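Side-chain contact in GlcNAc Inducible Gene 2, GIG2 (Candida albicans, PDB 6AKZ), which binds iron(III) and is probably a metal-dependent oxygenase of the cupin-related DUF1479 family, encoded by a GlcNAc-inducible gene: residues L172-R177 and S252-Q257. Sequence-based numbering, arbitrary orientation.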
ATOM      1  N   LEU A 172      -6.891   0.844 -11.697  1.00 13.28           N
ATOM      2  CA  LEU A 172      -6.584   2.250 -12.069  1.00 13.38           C
ATOM      3  C   LEU A 172      -5.080   2.478 -11.912  1.00 13.25           C
ATOM      4  O   LEU A 172      -4.403   1.872 -11.082  1.00 14.02           O
ATOM      5  CB  LEU A 172      -7.296   3.236 -11.149  1.00 14.39           C
ATOM      6  CG  LEU A 172      -8.810   3.121 -11.161  1.00 14.84           C
ATOM      7  CD1 LEU A 172      -9.407   4.219 -10.337  1.00 15.41           C
ATOM      8  CD2 LEU A 172      -9.397   3.051 -12.569  1.00 17.40           C
ATOM      9  N   VAL A 173      -4.584   3.449 -12.656  1.00 13.27           N
ATOM     10  CA  VAL A 173      -3.251   3.920 -12.487  1.00 14.58           C
ATOM     11  C   VAL A 173      -3.181   5.094 -11.514  1.00 14.84           C
ATOM     12  O   VAL A 173      -3.736   6.220 -11.758  1.00 14.21           O
ATOM     13  CB  VAL A 173      -2.589   4.303 -13.815  1.00 13.55           C
ATOM     14  CG1 VAL A 173      -1.201   4.986 -13.616  1.00 15.13           C
ATOM     15  CG2 VAL A 173      -2.484   3.084 -14.752  1.00 16.16           C
ATOM     16  N   TYR A 174      -2.410   4.844 -10.456  1.00 15.55           N
ATOM     17  CA  TYR A 174      -1.885   5.907  -9.606  1.00 16.08           C
ATOM     18  C   TYR A 174      -0.457   6.150 -10.107  1.00 16.44           C
ATOM     19  O   TYR A 174       0.366   5.266 -10.032  1.00 15.76           O
ATOM     20  CB  TYR A 174      -1.935   5.511  -8.152  1.00 18.08           C
ATOM     21  CG  TYR A 174      -1.202   6.440  -7.250  1.00 19.12           C
ATOM     22  CD1 TYR A 174      -1.716   7.708  -6.954  1.00 19.19           C
ATOM     23  CD2 TYR A 174       0.005   6.073  -6.700  1.00 19.64           C
ATOM     24  CE1 TYR A 174      -1.050   8.579  -6.086  1.00 23.88           C
ATOM     25  CE2 TYR A 174       0.696   6.953  -5.829  1.00 20.40           C
ATOM     26  CZ  TYR A 174       0.171   8.185  -5.530  1.00 23.05           C
ATOM     27  OH  TYR A 174       0.861   9.031  -4.689  1.00 24.60           O
ATOM     28  N   GLY A 175      -0.186   7.365 -10.603  1.00 15.75           N
ATOM     29  CA  GLY A 175       1.167   7.674 -11.115  1.00 15.79           C
ATOM     30  C   GLY A 175       2.179   7.652 -10.012  1.00 14.03           C
ATOM     31  O   GLY A 175       2.002   8.285  -8.965  1.00 15.86           O
ATOM     32  N   ASP A 176       3.254   6.910 -10.214  1.00 14.87           N
ATOM     33  CA  ASP A 176       4.330   6.869  -9.257  1.00 14.49           C
ATOM     34  C   ASP A 176       5.652   6.875  -9.981  1.00 15.73           C
ATOM     35  O   ASP A 176       5.722   6.752 -11.226  1.00 18.90           O
ATOM     36  CB  ASP A 176       4.185   5.655  -8.328  1.00 14.10           C
ATOM     37  CG  ASP A 176       4.663   5.912  -6.892  1.00 16.08           C
ATOM     38  OD1 ASP A 176       5.426   6.819  -6.648  1.00 18.62           O
ATOM     39  OD2 ASP A 176       4.292   5.153  -5.976  1.00 18.87           O
ATOM     40  N   ARG A 177       6.701   6.967  -9.178  1.00 17.81           N
ATOM     41  CA  ARG A 177       7.994   7.275  -9.736  1.00 18.54           C
ATOM     42  C   ARG A 177       8.864   6.074  -9.777  1.00 17.32           C
ATOM     43  O   ARG A 177       8.392   4.959  -9.713  1.00 16.60           O
ATOM     44  CB  ARG A 177       8.576   8.415  -8.994  1.00 22.83           C
ATOM     45  CG  ARG A 177       8.723   8.205  -7.581  1.00 23.94           C
ATOM     46  CD  ARG A 177       9.016   9.537  -6.961  1.00 25.89           C
ATOM     47  NE  ARG A 177       9.170   9.360  -5.518  1.00 30.45           N
ATOM     48  CZ  ARG A 177       9.796  10.251  -4.728  1.00 34.24           C
ATOM     49  NH1 ARG A 177      10.324  11.386  -5.223  1.00 36.64           N
ATOM     50  NH2 ARG A 177       9.914   9.999  -3.447  1.00 32.38           N
ATOM     51  N   SER A 252      -4.171   8.280  -3.207  1.00 26.60           N
ATOM     52  CA  SER A 252      -4.996   7.150  -3.662  1.00 24.58           C
ATOM     53  C   SER A 252      -5.138   6.087  -2.540  1.00 22.35           C
ATOM     54  O   SER A 252      -4.333   6.031  -1.608  1.00 22.53           O
ATOM     55  CB  SER A 252      -4.333   6.519  -4.889  1.00 26.56           C
ATOM     56  OG  SER A 252      -3.099   5.860  -4.513  1.00 36.88           O
ATOM     57  N   PHE A 253      -6.207   5.309  -2.638  1.00 17.96           N
ATOM     58  CA  PHE A 253      -6.484   4.124  -1.826  1.00 17.38           C
ATOM     59  C   PHE A 253      -5.859   2.964  -2.543  1.00 16.10           C
ATOM     60  O   PHE A 253      -6.354   2.558  -3.619  1.00 13.70           O
ATOM     61  CB  PHE A 253      -7.990   3.938  -1.664  1.00 17.32           C
ATOM     62  CG  PHE A 253      -8.394   2.630  -1.126  1.00 18.79           C
ATOM     63  CD1 PHE A 253      -7.762   2.065   0.004  1.00 16.38           C
ATOM     64  CD2 PHE A 253      -9.408   1.935  -1.710  1.00 17.08           C
ATOM     65  CE1 PHE A 253      -8.162   0.826   0.487  1.00 17.97           C
ATOM     66  CE2 PHE A 253      -9.785   0.675  -1.247  1.00 19.02           C
ATOM     67  CZ  PHE A 253      -9.163   0.114  -0.149  1.00 18.41           C
ATOM     68  N   ARG A 254      -4.720   2.456  -2.027  1.00 15.40           N
ATOM     69  CA  ARG A 254      -4.050   1.330  -2.701  1.00 14.59           C
ATOM     70  C   ARG A 254      -4.236   0.136  -1.725  1.00 16.06           C
ATOM     71  O   ARG A 254      -3.987   0.297  -0.519  1.00 15.18           O
ATOM     72  CB  ARG A 254      -2.544   1.606  -2.877  1.00 19.40           C
ATOM     73  CG  ARG A 254      -2.228   2.840  -3.744  1.00 20.85           C
ATOM     74  CD  ARG A 254      -0.748   3.131  -3.795  1.00 22.03           C
ATOM     75  NE  ARG A 254      -0.249   3.546  -2.484  1.00 25.48           N
ATOM     76  CZ  ARG A 254       1.034   3.760  -2.193  1.00 25.44           C
ATOM     77  NH1 ARG A 254       1.937   3.691  -3.150  1.00 21.69           N
ATOM     78  NH2 ARG A 254       1.382   4.156  -0.959  1.00 22.73           N
ATOM     79  N   THR A 255      -4.704  -0.990  -2.242  1.00 11.82           N
ATOM     80  CA  THR A 255      -4.822  -2.229  -1.515  1.00 13.04           C
ATOM     81  C   THR A 255      -3.445  -2.839  -1.343  1.00 12.60           C
ATOM     82  O   THR A 255      -3.184  -3.485  -0.296  1.00 12.10           O
ATOM     83  CB  THR A 255      -5.725  -3.228  -2.247  1.00 12.79           C
ATOM     84  OG1 THR A 255      -5.419  -3.279  -3.661  1.00 13.65           O
ATOM     85  CG2 THR A 255      -7.151  -2.792  -2.152  1.00 14.22           C
ATOM     86  N   LEU A 256      -2.623  -2.714  -2.381  1.00 11.14           N
ATOM     87  CA  LEU A 256      -1.288  -3.265  -2.351  1.00 10.99           C
ATOM     88  C   LEU A 256      -0.309  -2.270  -2.824  1.00 11.14           C
ATOM     89  O   LEU A 256      -0.591  -1.569  -3.824  1.00 10.24           O
ATOM     90  CB  LEU A 256      -1.198  -4.462  -3.287  1.00 10.87           C
ATOM     91  CG  LEU A 256      -2.090  -5.669  -2.993  1.00 11.19           C
ATOM     92  CD1 LEU A 256      -1.891  -6.678  -4.135  1.00 11.59           C
ATOM     93  CD2 LEU A 256      -1.734  -6.279  -1.641  1.00 10.68           C
ATOM     94  N   GLN A 257       0.878  -2.241  -2.229  1.00  9.96           N
ATOM     95  CA  GLN A 257       2.000  -1.500  -2.824  1.00 10.82           C
ATOM     96  C   GLN A 257       2.789  -2.528  -3.616  1.00 10.79           C
ATOM     97  O   GLN A 257       2.718  -3.731  -3.384  1.00 10.05           O
ATOM     98  CB  GLN A 257       2.927  -0.917  -1.786  1.00 12.99           C
ATOM     99  CG  GLN A 257       2.296   0.199  -0.918  1.00 13.72           C
ATOM    100  CD  GLN A 257       3.325   0.939  -0.068  1.00 17.37           C
ATOM    101  OE1 GLN A 257       4.335   1.366  -0.595  1.00 18.80           O
ATOM    102  NE2 GLN A 257       3.026   1.186   1.203  1.00 15.87           N
TER
HETATM  103  O   HOH W   1       2.382   3.173  -6.111  1.00 15.46           O
HETATM  104  O   HOH W   2       5.058   4.792  -3.590  1.00 26.48           O
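S252 packs over one face of the Y174 ring. Its OG stands 3.3 Å above the ring plane, displaced toward the rim, with CD1 and CG of Y174 both 3.4 Å from OG. The phenol reaches S252 because CG of Y174 is anti to its backbone N (chi1 170°). R254 meets the same ring obliquely, its CD 4.2 Å from Y174 CD2. Beyond the ring, D176 and R254 form a long salt bridge, OD2 to NH1 4.0 Å, with carboxylate and guanidinium planes 50° apart. One water spans this gap: it donates to D176 OD2 at 2.8 Å and accepts from R254 NH1, lying in the guanidinium plane and also at the Y174 ring edge. A second water sits close to both groups, but its link to NH1 is weak.

In the second shell, the backbone N of R177 bonds D176 OD1 on the anti side, 29° out of the carboxylate plane, Y174 OH hydrogen-bonds to D400 OD2, and CG of Q257 lies over the guanidinium centre, 3.9 Å above its plane. Q257 NE2 bonds OD2 of the iron ligand D194, whose side chain comes within about 4 Å of that of R254. The loop before strand 178-181 thus meets the approach to strand 256-261 beside the iron site. The buried S252 OG has no hydrogen-bond partner in the model; the ionic pair is largely water-mediated, consistent with a hydrated, polar margin to the metal centre.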